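Local coordinates for protein NAD-dependent L-serine dehydrogenase (Pseudomonas aeruginosa, PDB 3OBB) that oxidises L-serine and methyl-L-serine with NAD+ as the hydride acceptor, working as a homotetramer that may serve serine catabolism, at residues L183-A188 / L271-L276. Numbering follows the deposited sequence.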
loop_
_atom_site.group_PDB
_atom_site.type_symbol
_atom_site.label_atom_id
_atom_site.label_comp_id
_atom_site.label_asym_id
_atom_site.label_seq_id
_atom_site.Cartn_x
_atom_site.Cartn_y
_atom_site.Cartn_z
ATOM N N LEU A 183 7.868 -7.219 -8.699
ATOM C CA LEU A 183 9.299 -6.981 -8.868
ATOM C C LEU A 183 9.614 -5.877 -9.867
ATOM O O LEU A 183 10.645 -5.190 -9.738
ATOM C CB LEU A 183 10.107 -8.269 -9.146
ATOM C CG LEU A 183 9.788 -9.071 -10.350
ATOM C CD1 LEU A 183 10.579 -8.465 -11.534
ATOM C CD2 LEU A 183 10.160 -10.560 -10.074
HETATM N N MSE A 184 8.725 -5.708 -10.837
HETATM C CA MSE A 184 8.872 -4.644 -11.828
HETATM C C MSE A 184 8.664 -3.239 -11.216
HETATM O O MSE A 184 9.432 -2.289 -11.466
HETATM C CB MSE A 184 7.963 -4.864 -13.053
HETATM C CG MSE A 184 8.057 -3.731 -14.082
HETATM SE SE MSE A 184 9.836 -3.622 -14.934
HETATM C CE MSE A 184 9.766 -5.114 -16.150
ATOM N N ILE A 185 7.656 -3.095 -10.379
ATOM C CA ILE A 185 7.473 -1.787 -9.735
ATOM C C ILE A 185 8.575 -1.548 -8.717
ATOM O O ILE A 185 9.145 -0.452 -8.650
ATOM C CB ILE A 185 6.075 -1.657 -9.103
ATOM C CG1 ILE A 185 5.025 -1.921 -10.186
ATOM C CG2 ILE A 185 5.883 -0.242 -8.505
ATOM C CD1 ILE A 185 3.582 -1.768 -9.696
ATOM N N GLY A 186 8.889 -2.594 -7.940
ATOM C CA GLY A 186 10.012 -2.552 -7.030
ATOM C C GLY A 186 11.254 -2.058 -7.765
ATOM O O GLY A 186 11.925 -1.143 -7.301
ATOM N N THR A 187 11.558 -2.640 -8.918
ATOM C CA THR A 187 12.747 -2.281 -9.676
ATOM C C THR A 187 12.728 -0.815 -10.197
ATOM O O THR A 187 13.695 -0.055 -10.036
ATOM C CB THR A 187 13.042 -3.325 -10.815
ATOM O OG1 THR A 187 13.159 -4.660 -10.249
ATOM C CG2 THR A 187 14.362 -2.963 -11.545
ATOM N N ALA A 188 11.599 -0.405 -10.752
ATOM C CA ALA A 188 11.435 0.941 -11.274
ATOM C C ALA A 188 11.597 1.988 -10.167
ATOM O O ALA A 188 12.186 3.058 -10.379
ATOM C CB ALA A 188 10.064 1.064 -11.913
ATOM N N LEU A 271 -1.549 -3.550 -8.505
ATOM C CA LEU A 271 -2.745 -3.361 -9.305
ATOM C C LEU A 271 -3.281 -1.927 -9.255
ATOM O O LEU A 271 -3.601 -1.357 -10.288
ATOM C CB LEU A 271 -3.829 -4.376 -8.923
ATOM C CG LEU A 271 -5.201 -4.297 -9.622
ATOM C CD1 LEU A 271 -5.124 -4.395 -11.160
ATOM C CD2 LEU A 271 -6.150 -5.365 -9.068
ATOM N N SER A 272 -3.308 -1.327 -8.073
ATOM C CA SER A 272 -3.688 0.077 -7.953
ATOM C C SER A 272 -2.830 1.009 -8.804
ATOM O O SER A 272 -3.344 1.928 -9.401
ATOM C CB SER A 272 -3.654 0.495 -6.485
ATOM O OG SER A 272 -4.639 -0.273 -5.769
ATOM N N LEU A 273 -1.534 0.744 -8.860
ATOM C CA LEU A 273 -0.564 1.541 -9.622
ATOM C C LEU A 273 -0.725 1.330 -11.135
ATOM O O LEU A 273 -0.676 2.298 -11.927
ATOM C CB LEU A 273 0.866 1.243 -9.150
ATOM C CG LEU A 273 1.153 1.648 -7.677
ATOM C CD1 LEU A 273 2.561 1.249 -7.277
ATOM C CD2 LEU A 273 0.931 3.209 -7.346
ATOM N N TYR A 274 -0.979 0.079 -11.525
ATOM C CA TYR A 274 -1.324 -0.207 -12.926
ATOM C C TYR A 274 -2.593 0.507 -13.335
ATOM O O TYR A 274 -2.676 1.033 -14.443
ATOM C CB TYR A 274 -1.315 -1.707 -13.246
ATOM C CG TYR A 274 0.092 -2.108 -13.585
ATOM C CD1 TYR A 274 0.644 -1.757 -14.824
ATOM C CD2 TYR A 274 0.920 -2.738 -12.640
ATOM C CE1 TYR A 274 1.962 -2.055 -15.145
ATOM C CE2 TYR A 274 2.255 -3.036 -12.950
ATOM C CZ TYR A 274 2.764 -2.683 -14.195
ATOM O OH TYR A 274 4.071 -2.947 -14.504
ATOM N N ARG A 275 -3.565 0.592 -12.431
ATOM C CA ARG A 275 -4.799 1.274 -12.801
ATOM C C ARG A 275 -4.588 2.777 -13.006
ATOM O O ARG A 275 -5.248 3.380 -13.850
ATOM C CB ARG A 275 -5.942 0.954 -11.825
ATOM C CG ARG A 275 -6.310 -0.532 -11.934
ATOM C CD ARG A 275 -7.781 -0.807 -11.885
ATOM N NE ARG A 275 -8.067 -2.244 -11.929
ATOM C CZ ARG A 275 -8.723 -2.927 -10.992
ATOM N NH1 ARG A 275 -9.183 -2.319 -9.911
ATOM N NH2 ARG A 275 -8.922 -4.231 -11.141
ATOM N N LEU A 276 -3.662 3.351 -12.229
ATOM C CA LEU A 276 -3.221 4.747 -12.377
ATOM C C LEU A 276 -2.604 4.950 -13.751
ATOM O O LEU A 276 -2.862 5.926 -14.401
ATOM C CB LEU A 276 -2.171 5.059 -11.309
ATOM C CG LEU A 276 -2.539 5.882 -10.060
ATOM C CD1 LEU A 276 -3.999 5.757 -9.563
ATOM C CD2 LEU A 276 -1.505 5.758 -8.913
#
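I185 has the largest share of this buried contact, packing against both L273 and Y274. Its CD1 sits between Y274 CE2 (3.7 Å) and L273 CD1 (4.0 Å), approaching the ring obliquely, as the isoleucine and tyrosine side chains run past each other in opposite directions. I185 CG2 adds a second contact to L273 CD1, at 3.8 Å. With chi2 at -178° the CG1 arm is extended and delivers CD1 to the tyrosine ring. M184 adds a looser contact, its CG 4.1 Å from Y274 OH. Bent at chi2 and chi3, the selenomethionine chain turns its end from 271-276, and the side chain also packs on Y221, F287 and S288.

No hydrogen bond joins the segments; the buried Y274 hydroxyl is instead bonded to the carbonyl oxygen of F287, which ties the far end of the ring to the chain beyond its own helix. M246 and L250 of helix 243-260 also pack on Y274.

The axes of the two segments approach to 11.5 Å, with 71° between their N-to-C directions, so long side chains bridge the gap between helices 168-196 and 265-279 of the all-helical C-terminal domain. Helix 291-294 adds F294 against I185 and L293 against L273, while M266 and P265 of a neighbouring subunit pack on I185 and L273, respectively.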